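Local coordinates for protein pentafunctional AROM polypeptide (Schizosaccharomyces pombe, PDB 5SWV) that catalyses, as the pentafunctional AROM polypeptide, successive steps of the shikimate pathway, the part studied here comprising its 3-dehydroquinate dehydratase and shikimate dehydrogenase domains, at residues V333-P338 against H513-M518; I378-T383 against L401-L406; A442-I447 against L475-K480. One frame throughout, in Å; residues are numbered along the deposited sequence.

Interaction 1: residues V333-P338 against H513-M518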
ATOM      1  N   VAL A 333     -18.965  -4.780 -10.317  1.00 31.17           N
ATOM      2  CA  VAL A 333     -18.613  -4.055  -9.102  1.00 31.71           C
ATOM      3  C   VAL A 333     -18.653  -5.005  -7.911  1.00 31.67           C
ATOM      4  O   VAL A 333     -19.640  -5.691  -7.730  1.00 31.66           O
ATOM      5  CB  VAL A 333     -19.584  -2.881  -8.900  1.00 32.13           C
ATOM      6  CG1 VAL A 333     -19.499  -2.301  -7.495  1.00 32.69           C
ATOM      7  CG2 VAL A 333     -19.279  -1.788  -9.913  1.00 32.15           C
ATOM      8  N   ASN A 334     -17.570  -5.057  -7.129  1.00 31.92           N
ATOM      9  CA  ASN A 334     -17.603  -5.659  -5.777  1.00 32.13           C
ATOM     10  C   ASN A 334     -17.323  -4.687  -4.618  1.00 32.31           C
ATOM     11  O   ASN A 334     -17.293  -5.115  -3.472  1.00 32.45           O
ATOM     12  CB  ASN A 334     -16.630  -6.845  -5.690  1.00 32.07           C
ATOM     13  CG  ASN A 334     -15.200  -6.427  -5.384  1.00 32.07           C
ATOM     14  OD1 ASN A 334     -14.821  -5.249  -5.515  1.00 32.06           O
ATOM     15  ND2 ASN A 334     -14.383  -7.399  -4.985  1.00 31.95           N
ATOM     16  N   THR A 335     -17.063  -3.413  -4.913  1.00 32.50           N
ATOM     17  CA  THR A 335     -16.683  -2.435  -3.898  1.00 32.73           C
ATOM     18  C   THR A 335     -17.304  -1.099  -4.230  1.00 32.92           C
ATOM     19  O   THR A 335     -16.895  -0.457  -5.181  1.00 33.02           O
ATOM     20  CB  THR A 335     -15.157  -2.270  -3.836  1.00 32.61           C
ATOM     21  OG1 THR A 335     -14.568  -3.505  -3.428  1.00 33.32           O
ATOM     22  CG2 THR A 335     -14.754  -1.196  -2.855  1.00 32.56           C
ATOM     23  N   ILE A 336     -18.281  -0.695  -3.428  1.00 33.27           N
ATOM     24  CA  ILE A 336     -18.960   0.582  -3.578  1.00 33.49           C
ATOM     25  C   ILE A 336     -18.350   1.609  -2.628  1.00 33.55           C
ATOM     26  O   ILE A 336     -18.343   1.406  -1.424  1.00 32.33           O
ATOM     27  CB  ILE A 336     -20.465   0.418  -3.279  1.00 34.13           C
ATOM     28  CG1 ILE A 336     -21.077  -0.578  -4.281  1.00 34.16           C
ATOM     29  CG2 ILE A 336     -21.183   1.773  -3.315  1.00 34.35           C
ATOM     30  CD1 ILE A 336     -22.532  -0.922  -4.032  1.00 34.38           C
ATOM     31  N   ILE A 337     -17.864   2.711  -3.187  1.00 34.32           N
ATOM     32  CA  ILE A 337     -17.168   3.756  -2.436  1.00 35.61           C
ATOM     33  C   ILE A 337     -17.971   5.052  -2.505  1.00 36.60           C
ATOM     34  O   ILE A 337     -18.179   5.596  -3.586  1.00 36.60           O
ATOM     35  CB  ILE A 337     -15.773   4.039  -3.032  1.00 35.80           C
ATOM     36  CG1 ILE A 337     -14.937   2.755  -3.108  1.00 35.83           C
ATOM     37  CG2 ILE A 337     -15.041   5.120  -2.239  1.00 35.75           C
ATOM     38  CD1 ILE A 337     -13.913   2.791  -4.214  1.00 35.80           C
ATOM     39  N   PRO A 338     -18.420   5.562  -1.354  1.00 38.56           N
ATOM     40  CA  PRO A 338     -19.093   6.861  -1.332  1.00 39.79           C
ATOM     41  C   PRO A 338     -18.091   8.013  -1.253  1.00 41.68           C
ATOM     42  O   PRO A 338     -17.053   7.888  -0.608  1.00 41.40           O
ATOM     43  CB  PRO A 338     -19.940   6.780  -0.074  1.00 39.37           C
ATOM     44  CG  PRO A 338     -19.192   5.846   0.830  1.00 39.01           C
ATOM     45  CD  PRO A 338     -18.282   4.996  -0.001  1.00 38.50           C
ATOM     46  N   HIS A 513      -8.589  -0.740   2.090  1.00 34.97           N
ATOM     47  CA  HIS A 513      -7.665   0.341   1.751  1.00 35.65           C
ATOM     48  C   HIS A 513      -8.381   1.412   0.915  1.00 35.77           C
ATOM     49  O   HIS A 513      -8.272   2.603   1.201  1.00 35.76           O
ATOM     50  CB  HIS A 513      -6.409  -0.223   1.059  1.00 36.42           C
ATOM     51  CG  HIS A 513      -5.409   0.813   0.628  1.00 37.60           C
ATOM     52  ND1 HIS A 513      -4.889   0.853  -0.652  1.00 38.34           N
ATOM     53  CD2 HIS A 513      -4.816   1.825   1.300  1.00 37.93           C
ATOM     54  CE1 HIS A 513      -4.027   1.845  -0.749  1.00 38.28           C
ATOM     55  NE2 HIS A 513      -3.970   2.455   0.420  1.00 38.94           N
ATOM     56  N   LEU A 514      -9.159   1.000  -0.075  1.00 35.73           N
ATOM     57  CA  LEU A 514      -9.890   1.980  -0.887  1.00 36.02           C
ATOM     58  C   LEU A 514     -10.874   2.791  -0.046  1.00 35.32           C
ATOM     59  O   LEU A 514     -11.111   3.945  -0.342  1.00 35.49           O
ATOM     60  CB  LEU A 514     -10.623   1.310  -2.068  1.00 35.96           C
ATOM     61  CG  LEU A 514      -9.720   0.700  -3.136  1.00 35.60           C
ATOM     62  CD1 LEU A 514     -10.478  -0.414  -3.848  1.00 36.06           C
ATOM     63  CD2 LEU A 514      -9.184   1.746  -4.109  1.00 35.15           C
ATOM     64  N   TRP A 515     -11.429   2.195   1.001  1.00 35.23           N
ATOM     65  CA  TRP A 515     -12.358   2.915   1.882  1.00 35.17           C
ATOM     66  C   TRP A 515     -11.717   3.815   2.920  1.00 35.40           C
ATOM     67  O   TRP A 515     -12.115   4.952   3.043  1.00 36.53           O
ATOM     68  CB  TRP A 515     -13.283   1.943   2.594  1.00 34.47           C
ATOM     69  CG  TRP A 515     -14.313   1.360   1.712  1.00 34.15           C
ATOM     70  CD1 TRP A 515     -15.032   1.998   0.728  1.00 34.08           C
ATOM     71  CD2 TRP A 515     -14.799   0.023   1.756  1.00 33.69           C
ATOM     72  NE1 TRP A 515     -15.916   1.126   0.148  1.00 33.84           N
ATOM     73  CE2 TRP A 515     -15.805  -0.089   0.771  1.00 33.67           C
ATOM     74  CE3 TRP A 515     -14.478  -1.098   2.528  1.00 33.12           C
ATOM     75  CZ2 TRP A 515     -16.495  -1.270   0.549  1.00 33.42           C
ATOM     76  CZ3 TRP A 515     -15.168  -2.276   2.306  1.00 33.15           C
ATOM     77  CH2 TRP A 515     -16.164  -2.355   1.324  1.00 33.28           C
ATOM     78  N   THR A 516     -10.757   3.295   3.679  1.00 35.96           N
ATOM     79  CA  THR A 516     -10.192   3.995   4.853  1.00 35.58           C
ATOM     80  C   THR A 516      -8.919   4.780   4.547  1.00 35.81           C
ATOM     81  O   THR A 516      -8.438   5.540   5.384  1.00 36.61           O
ATOM     82  CB  THR A 516      -9.848   2.994   5.974  1.00 35.13           C
ATOM     83  OG1 THR A 516      -8.740   2.167   5.581  1.00 34.70           O
ATOM     84  CG2 THR A 516     -11.037   2.120   6.283  1.00 35.19           C
ATOM     85  N   GLY A 517      -8.354   4.585   3.363  1.00 35.99           N
ATOM     86  CA  GLY A 517      -7.058   5.184   3.017  1.00 35.90           C
ATOM     87  C   GLY A 517      -5.844   4.484   3.618  1.00 35.59           C
ATOM     88  O   GLY A 517      -4.731   4.974   3.461  1.00 34.63           O
ATOM     89  N   MET A 518      -6.050   3.325   4.258  1.00 36.18           N
ATOM     90  CA  MET A 518      -5.010   2.654   5.047  1.00 36.74           C
ATOM     91  C   MET A 518      -4.955   1.170   4.757  1.00 35.31           C
ATOM     92  O   MET A 518      -5.987   0.539   4.584  1.00 33.73           O
ATOM     93  CB  MET A 518      -5.301   2.856   6.535  1.00 38.38           C
ATOM     94  CG  MET A 518      -5.265   4.331   6.944  1.00 39.86           C
ATOM     95  SD  MET A 518      -5.649   4.700   8.663  1.00 40.73           S
ATOM     96  CE  MET A 518      -7.194   3.836   8.800  1.00 41.67           C
TER
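The indole of Trp515 meets the strand residues Thr335 to Pro338 over one side and at its nitrogen edge. The methyl CG2 of Thr335 stands 3.5 Å above the ring plane, offset toward the rim, and lies 3.8 Å from CZ2 of Trp515. At the edge, close to the ring plane, sits the carbonyl oxygen of Ile336; beyond the two segments, the ring of Phe254 meets the indole with the planes at about 50°. The arrangement is helix-on-sheet packing: the C-terminal end of helix 500-516 rests on strand 335-340 in the mixed sheet of the substrate-binding part of shikimate dehydrogenase.

One hydrogen bond crosses the contact, from Trp515 NE1 to Ile336 O at 2.9 Å, with an N-H...O angle of 152°. The oxygen lies near the plane of the indole, whereas the donor approaches from above the carbonyl plane. This bond helps set the rotation of the ring, together with the methyl and methylene contacts on it. Ile337 holds the neighbouring part of the indole, its CG1 lying 3.8 Å from Trp515 NE1, and its chain crosses Leu514 at about a right angle, with CD1 4.2 Å from Leu514 CB.

Where the strand begins, Asn334 and Thr335 both face Asp350 in a classic beta bulge. Thr335 has OG1 beside its own backbone N (chi1 -64°), which leaves CG2 to meet the indole. OG1 also bonds to Ser511 OG, one turn before Trp515 on the helix, and donates to OD1 of Asn334 at 2.7 Å.

Interaction 2: residues I378-T383 against L401-L406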
ATOM      1  N   ILE A 378      -5.298 -21.334 -15.998  1.00 33.37           N
ATOM      2  CA  ILE A 378      -6.143 -22.485 -16.305  1.00 33.34           C
ATOM      3  C   ILE A 378      -7.583 -22.134 -15.985  1.00 32.79           C
ATOM      4  O   ILE A 378      -7.886 -21.735 -14.863  1.00 31.97           O
ATOM      5  CB  ILE A 378      -5.752 -23.691 -15.453  1.00 34.02           C
ATOM      6  CG1 ILE A 378      -4.264 -24.007 -15.634  1.00 34.56           C
ATOM      7  CG2 ILE A 378      -6.601 -24.889 -15.835  1.00 34.56           C
ATOM      8  CD1 ILE A 378      -3.683 -24.903 -14.567  1.00 34.84           C
ATOM      9  N   GLY A 379      -8.462 -22.296 -16.972  1.00 32.79           N
ATOM     10  CA  GLY A 379      -9.870 -21.892 -16.862  1.00 32.25           C
ATOM     11  C   GLY A 379     -10.245 -20.735 -17.785  1.00 31.93           C
ATOM     12  O   GLY A 379      -9.379 -20.049 -18.350  1.00 30.99           O
ATOM     13  N   ALA A 380     -11.554 -20.536 -17.923  1.00 31.88           N
ATOM     14  CA  ALA A 380     -12.111 -19.582 -18.863  1.00 32.19           C
ATOM     15  C   ALA A 380     -13.321 -18.786 -18.358  1.00 31.99           C
ATOM     16  O   ALA A 380     -14.039 -18.159 -19.157  1.00 31.42           O
ATOM     17  CB  ALA A 380     -12.482 -20.323 -20.135  1.00 32.97           C
ATOM     18  N   GLY A 381     -13.535 -18.778 -17.046  1.00 31.94           N
ATOM     19  CA  GLY A 381     -14.616 -17.993 -16.464  1.00 31.68           C
ATOM     20  C   GLY A 381     -14.185 -16.569 -16.208  1.00 31.35           C
ATOM     21  O   GLY A 381     -13.150 -16.096 -16.705  1.00 31.07           O
ATOM     22  N   GLY A 382     -14.992 -15.880 -15.413  1.00 31.37           N
ATOM     23  CA  GLY A 382     -14.672 -14.524 -14.979  1.00 30.90           C
ATOM     24  C   GLY A 382     -13.338 -14.394 -14.288  1.00 30.31           C
ATOM     25  O   GLY A 382     -12.621 -13.435 -14.516  1.00 29.88           O
ATOM     26  N   THR A 383     -13.004 -15.365 -13.450  1.00 30.29           N
ATOM     27  CA  THR A 383     -11.796 -15.280 -12.657  1.00 31.24           C
ATOM     28  C   THR A 383     -10.555 -15.391 -13.552  1.00 32.77           C
ATOM     29  O   THR A 383      -9.564 -14.715 -13.308  1.00 33.24           O
ATOM     30  CB  THR A 383     -11.767 -16.335 -11.525  1.00 31.06           C
ATOM     31  OG1 THR A 383     -12.895 -16.163 -10.676  1.00 30.31           O
ATOM     32  CG2 THR A 383     -10.538 -16.173 -10.652  1.00 31.30           C
ATOM     33  N   LEU A 401      -2.543 -20.090 -21.822  1.00 34.83           N
ATOM     34  CA  LEU A 401      -3.946 -20.253 -21.455  1.00 34.97           C
ATOM     35  C   LEU A 401      -4.455 -21.641 -21.826  1.00 35.59           C
ATOM     36  O   LEU A 401      -4.412 -22.026 -22.990  1.00 36.16           O
ATOM     37  CB  LEU A 401      -4.774 -19.192 -22.153  1.00 34.80           C
ATOM     38  CG  LEU A 401      -6.283 -19.186 -21.893  1.00 35.45           C
ATOM     39  CD1 LEU A 401      -6.620 -19.069 -20.411  1.00 35.99           C
ATOM     40  CD2 LEU A 401      -6.938 -18.046 -22.654  1.00 35.54           C
ATOM     41  N   LEU A 402      -4.962 -22.375 -20.839  1.00 35.88           N
ATOM     42  CA  LEU A 402      -5.259 -23.787 -20.993  1.00 36.47           C
ATOM     43  C   LEU A 402      -6.678 -24.113 -20.567  1.00 37.26           C
ATOM     44  O   LEU A 402      -7.094 -23.758 -19.456  1.00 37.82           O
ATOM     45  CB  LEU A 402      -4.287 -24.600 -20.161  1.00 36.91           C
ATOM     46  CG  LEU A 402      -4.507 -26.122 -20.127  1.00 38.24           C
ATOM     47  CD1 LEU A 402      -4.403 -26.766 -21.512  1.00 38.26           C
ATOM     48  CD2 LEU A 402      -3.507 -26.759 -19.173  1.00 38.79           C
ATOM     49  N   ASN A 403      -7.393 -24.826 -21.443  1.00 38.09           N
ATOM     50  CA  ASN A 403      -8.786 -25.205 -21.232  1.00 39.12           C
ATOM     51  C   ASN A 403      -9.175 -26.524 -21.879  1.00 40.66           C
ATOM     52  O   ASN A 403      -8.422 -27.108 -22.656  1.00 41.87           O
ATOM     53  CB  ASN A 403      -9.694 -24.100 -21.761  1.00 38.93           C
ATOM     54  CG  ASN A 403      -9.721 -22.899 -20.846  1.00 38.58           C
ATOM     55  OD1 ASN A 403     -10.224 -22.983 -19.736  1.00 38.86           O
ATOM     56  ND2 ASN A 403      -9.146 -21.791 -21.288  1.00 38.34           N
ATOM     57  N   ARG A 404     -10.373 -26.986 -21.536  1.00 42.17           N
ATOM     58  CA  ARG A 404     -10.964 -28.183 -22.126  1.00 43.11           C
ATOM     59  C   ARG A 404     -11.171 -27.992 -23.615  1.00 42.24           C
ATOM     60  O   ARG A 404     -10.950 -28.916 -24.364  1.00 42.94           O
ATOM     61  CB  ARG A 404     -12.306 -28.529 -21.464  1.00 44.38           C
ATOM     62  CG  ARG A 404     -12.186 -29.070 -20.044  1.00 45.52           C
ATOM     63  CD  ARG A 404     -13.469 -28.810 -19.270  1.00 46.67           C
ATOM     64  NE  ARG A 404     -13.492 -29.466 -17.957  1.00 47.82           N
ATOM     65  CZ  ARG A 404     -13.745 -30.762 -17.745  1.00 48.47           C
ATOM     66  NH1 ARG A 404     -13.987 -31.584 -18.759  1.00 49.49           N
ATOM     67  NH2 ARG A 404     -13.761 -31.245 -16.504  1.00 48.52           N
ATOM     68  N   THR A 405     -11.594 -26.802 -24.034  1.00 41.64           N
ATOM     69  CA  THR A 405     -11.818 -26.512 -25.454  1.00 41.65           C
ATOM     70  C   THR A 405     -11.168 -25.202 -25.896  1.00 41.89           C
ATOM     71  O   THR A 405     -10.915 -24.298 -25.086  1.00 41.69           O
ATOM     72  CB  THR A 405     -13.335 -26.496 -25.824  1.00 41.55           C
ATOM     73  OG1 THR A 405     -13.974 -25.294 -25.353  1.00 40.90           O
ATOM     74  CG2 THR A 405     -14.056 -27.737 -25.254  1.00 41.48           C
ATOM     75  N   LEU A 406     -10.916 -25.117 -27.198  1.00 41.96           N
ATOM     76  CA  LEU A 406     -10.384 -23.917 -27.809  1.00 42.44           C
ATOM     77  C   LEU A 406     -11.354 -22.752 -27.726  1.00 41.57           C
ATOM     78  O   LEU A 406     -10.929 -21.631 -27.463  1.00 42.00           O
ATOM     79  CB  LEU A 406     -10.054 -24.164 -29.283  1.00 44.42           C
ATOM     80  CG  LEU A 406      -8.833 -25.035 -29.571  1.00 46.24           C
ATOM     81  CD1 LEU A 406      -8.788 -25.410 -31.051  1.00 46.87           C
ATOM     82  CD2 LEU A 406      -7.557 -24.317 -29.143  1.00 46.72           C
TER
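Gly379 and Asn403 pack against each other where two neighbouring strands of a Rossmann-like parallel sheet give way to their loops. The segment 378-383 reads Ile-Gly-Ala-Gly-Gly-Thr, the glycine-rich turn between strand 374-378 and helix 382-393, which in shikimate dehydrogenases typically lies against the NADP(H) cofactor; strand 398-403 completes this beta-alpha-beta unit.

The tight part is the buried end of the strand pair. Ile378 and Leu402 form a parallel bridge and send their side chains to the same face of the sheet. Just beyond it, Gly379 N donates to Leu402 O at 3.2 Å in a nearly straight bond (168°). The same oxygen receives a CA-H...O contact from Ile378 CA, at 3.5 Å, and is brushed by Ile378 CG2, the branch anti to the backbone N. The side chain of Asn403 then leans back over the glycine, its CG 3.8 Å from Gly379 C. Gly379 has a positive phi (113°), with backbone angles that would press a side chain against the preceding carbonyl oxygen.

The other side is looser. Gly381 and Gly382 swing away from strand 398-403 to start helix 382-393 at the exposed surface, and Arg404 and Thr405 leave in another direction, Thr405 capping the start of helix 406-413. Ala380 stands at the border, its methyl touching Asn408, Arg411 and Val412 of that helix. On the face of the sheet away from Leu402, Leu401 carries its CG anti to the backbone N (chi1 -180°), which brings CD1 to 3.6 Å from Gly379 O.

Interaction 3: residues A442-I447 against L475-K480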
ATOM      1  N   ALA A 442       4.901 -18.505 -12.874  1.00 37.94           N
ATOM      2  CA  ALA A 442       3.631 -18.170 -12.212  1.00 36.68           C
ATOM      3  C   ALA A 442       2.504 -18.992 -12.799  1.00 36.02           C
ATOM      4  O   ALA A 442       2.443 -19.164 -14.010  1.00 35.31           O
ATOM      5  CB  ALA A 442       3.322 -16.685 -12.362  1.00 35.84           C
ATOM      6  N   VAL A 443       1.623 -19.508 -11.946  1.00 35.71           N
ATOM      7  CA  VAL A 443       0.480 -20.284 -12.405  1.00 36.26           C
ATOM      8  C   VAL A 443      -0.760 -19.917 -11.604  1.00 36.37           C
ATOM      9  O   VAL A 443      -0.663 -19.665 -10.414  1.00 37.77           O
ATOM     10  CB  VAL A 443       0.754 -21.801 -12.306  1.00 36.87           C
ATOM     11  CG1 VAL A 443      -0.456 -22.609 -12.773  1.00 37.23           C
ATOM     12  CG2 VAL A 443       1.984 -22.178 -13.131  1.00 36.93           C
ATOM     13  N   VAL A 444      -1.920 -19.877 -12.260  1.00 36.00           N
ATOM     14  CA  VAL A 444      -3.200 -19.656 -11.580  1.00 35.64           C
ATOM     15  C   VAL A 444      -4.226 -20.659 -12.096  1.00 36.25           C
ATOM     16  O   VAL A 444      -4.498 -20.698 -13.296  1.00 36.70           O
ATOM     17  CB  VAL A 444      -3.754 -18.233 -11.798  1.00 35.23           C
ATOM     18  CG1 VAL A 444      -4.928 -17.974 -10.862  1.00 35.28           C
ATOM     19  CG2 VAL A 444      -2.671 -17.195 -11.584  1.00 35.22           C
ATOM     20  N   SER A 445      -4.781 -21.485 -11.207  1.00 36.56           N
ATOM     21  CA  SER A 445      -5.915 -22.329 -11.560  1.00 36.40           C
ATOM     22  C   SER A 445      -7.179 -21.647 -11.106  1.00 36.57           C
ATOM     23  O   SER A 445      -7.313 -21.362  -9.928  1.00 36.96           O
ATOM     24  CB  SER A 445      -5.829 -23.679 -10.891  1.00 36.72           C
ATOM     25  OG  SER A 445      -7.031 -24.389 -11.129  1.00 37.13           O
ATOM     26  N   THR A 446      -8.099 -21.391 -12.031  1.00 37.14           N
ATOM     27  CA  THR A 446      -9.402 -20.794 -11.713  1.00 37.61           C
ATOM     28  C   THR A 446     -10.563 -21.792 -11.811  1.00 38.56           C
ATOM     29  O   THR A 446     -11.718 -21.422 -11.676  1.00 39.79           O
ATOM     30  CB  THR A 446      -9.682 -19.618 -12.653  1.00 37.11           C
ATOM     31  OG1 THR A 446      -9.798 -20.098 -13.991  1.00 37.03           O
ATOM     32  CG2 THR A 446      -8.546 -18.630 -12.607  1.00 37.20           C
ATOM     33  N   ILE A 447     -10.262 -23.060 -12.041  1.00 39.82           N
ATOM     34  CA  ILE A 447     -11.309 -24.051 -12.265  1.00 41.33           C
ATOM     35  C   ILE A 447     -11.759 -24.628 -10.913  1.00 43.15           C
ATOM     36  O   ILE A 447     -11.083 -24.385  -9.898  1.00 42.52           O
ATOM     37  CB  ILE A 447     -10.858 -25.129 -13.286  1.00 40.93           C
ATOM     38  CG1 ILE A 447      -9.798 -26.072 -12.697  1.00 41.26           C
ATOM     39  CG2 ILE A 447     -10.357 -24.450 -14.554  1.00 40.39           C
ATOM     40  CD1 ILE A 447      -9.229 -27.045 -13.706  1.00 41.34           C
ATOM     41  N   LEU A 475      -0.894 -20.481  -7.683  1.00 41.14           N
ATOM     42  CA  LEU A 475      -2.075 -20.023  -6.939  1.00 41.64           C
ATOM     43  C   LEU A 475      -3.328 -20.760  -7.393  1.00 43.05           C
ATOM     44  O   LEU A 475      -3.630 -20.788  -8.575  1.00 44.02           O
ATOM     45  CB  LEU A 475      -2.276 -18.521  -7.141  1.00 40.53           C
ATOM     46  CG  LEU A 475      -3.571 -17.902  -6.606  1.00 39.62           C
ATOM     47  CD1 LEU A 475      -3.666 -18.057  -5.104  1.00 39.75           C
ATOM     48  CD2 LEU A 475      -3.630 -16.437  -6.980  1.00 39.33           C
ATOM     49  N   ASP A 476      -4.075 -21.332  -6.461  1.00 44.65           N
ATOM     50  CA  ASP A 476      -5.369 -21.914  -6.783  1.00 46.71           C
ATOM     51  C   ASP A 476      -6.421 -21.003  -6.199  1.00 47.00           C
ATOM     52  O   ASP A 476      -6.356 -20.701  -5.020  1.00 48.52           O
ATOM     53  CB  ASP A 476      -5.491 -23.311  -6.175  1.00 48.37           C
ATOM     54  CG  ASP A 476      -6.642 -24.112  -6.758  1.00 49.90           C
ATOM     55  OD1 ASP A 476      -7.710 -23.527  -7.036  1.00 51.04           O
ATOM     56  OD2 ASP A 476      -6.483 -25.341  -6.918  1.00 51.91           O
ATOM     57  N   MET A 477      -7.387 -20.586  -7.009  1.00 47.68           N
ATOM     58  CA  MET A 477      -8.456 -19.697  -6.557  1.00 48.28           C
ATOM     59  C   MET A 477      -9.591 -20.367  -5.806  1.00 51.47           C
ATOM     60  O   MET A 477     -10.425 -19.668  -5.240  1.00 52.28           O
ATOM     61  CB  MET A 477      -9.038 -18.928  -7.731  1.00 47.06           C
ATOM     62  CG  MET A 477      -8.045 -17.978  -8.353  1.00 46.68           C
ATOM     63  SD  MET A 477      -7.483 -16.768  -7.156  1.00 45.93           S
ATOM     64  CE  MET A 477      -8.955 -15.754  -6.968  1.00 45.55           C
ATOM     65  N   ALA A 478      -9.634 -21.694  -5.783  1.00 56.17           N
ATOM     66  CA  ALA A 478     -10.631 -22.398  -4.973  1.00 61.79           C
ATOM     67  C   ALA A 478     -10.152 -22.641  -3.527  1.00 66.56           C
ATOM     68  O   ALA A 478      -8.954 -22.865  -3.256  1.00 66.02           O
ATOM     69  CB  ALA A 478     -11.025 -23.705  -5.642  1.00 62.76           C
ATOM     70  N   TYR A 479     -11.115 -22.607  -2.607  1.00 73.98           N
ATOM     71  CA  TYR A 479     -10.876 -22.827  -1.170  1.00 80.25           C
ATOM     72  C   TYR A 479     -11.811 -23.927  -0.643  1.00 83.06           C
ATOM     73  O   TYR A 479     -12.219 -23.912   0.513  1.00 84.68           O
ATOM     74  CB  TYR A 479     -11.060 -21.516  -0.389  1.00 81.99           C
ATOM     75  CG  TYR A 479     -12.363 -20.789  -0.685  1.00 85.08           C
ATOM     76  CD1 TYR A 479     -13.525 -21.053   0.050  1.00 86.47           C
ATOM     77  CD2 TYR A 479     -12.436 -19.841  -1.712  1.00 86.87           C
ATOM     78  CE1 TYR A 479     -14.715 -20.392  -0.224  1.00 87.76           C
ATOM     79  CE2 TYR A 479     -13.621 -19.177  -1.995  1.00 88.74           C
ATOM     80  CZ  TYR A 479     -14.757 -19.455  -1.249  1.00 89.45           C
ATOM     81  OH  TYR A 479     -15.928 -18.788  -1.527  1.00 91.70           O
ATOM     82  N   LYS A 480     -12.105 -24.907  -1.494  1.00 86.64           N
ATOM     83  CA  LYS A 480     -13.112 -25.920  -1.202  1.00 89.17           C
ATOM     84  C   LYS A 480     -12.823 -27.191  -2.018  1.00 87.98           C
ATOM     85  O   LYS A 480     -13.339 -27.331  -3.135  1.00 88.27           O
ATOM     86  CB  LYS A 480     -14.503 -25.345  -1.526  1.00 92.85           C
ATOM     87  CG  LYS A 480     -15.697 -26.283  -1.314  1.00 95.96           C
ATOM     88  CD  LYS A 480     -15.913 -26.636   0.152  1.00 94.92           C
ATOM     89  CE  LYS A 480     -17.114 -27.551   0.323  1.00 92.64           C
ATOM     90  NZ  LYS A 480     -17.507 -27.625   1.751  1.00 92.86           N
TER
HETATM   91  O   HOH W   1      -8.423 -25.402  -9.260  1.00 33.06           O
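Val444 and Leu475, like Ser445 and Asp476, pair as parallel neighbours with CA atoms 4.8 Å apart, and the touching parts of the chains run within 12° of each other. Three backbone hydrogen bonds alternate between them: Leu475 N to Val443 O (2.9 Å), Ser445 N to Leu475 O (3.0 Å), and Met477 N to Ser445 O, the straightest of the three at 175°. The last joins the final residue of one strand, Ser445, to Met477, just past the end of the other.

Val444 and Leu475 share one face, where Phe361 of helix 353-364 packs on both. Val444 CG1, anti to the backbone N, meets Met477 CG at 4.0 Å, and the methionine chain, bent at chi2 and chi3, turns off toward Ile357 and Thr383. Ser445 and Asp476 occupy the other face. Asp476 OD1 accepts from Ala478 N at 2.9 Å, an Asx turn, while OD2 is bonded to Thr484 OG1. A water among Ser445 OG, Ile447 O and Asp476 OD1 can donate to the last two, weakly to Asp476, though acceptors in reach outnumber its protons; it bridges the ends of the two segments. The whole is typical of adjacent strands at the carboxyl edge of a Rossmann-like parallel sheet, the edge at which such folds commonly receive a dinucleotide.

Interactions 2 and 3 belong to one six-stranded parallel sheet, their centres 12 Å apart, and follow one another along the chain. Strand 374-378 lies between strands 398-403 and 440-445, so the two contacts meet directly: Ile378 O is 2.7 Å from Thr446 OG1, probably a hydrogen bond, and Ile447 CG2 packs on Gly379 CA. Interaction 1 lies 30 Å from interaction 2 and 25 Å from interaction 3, centre to centre, on the mixed sheet of the substrate-binding part. Its two segments enclose both others in sequence: the chain leaves 333-338, builds the parallel sheet, and returns through helix 500-516, tying the probable cofactor-binding part back to the substrate-binding one.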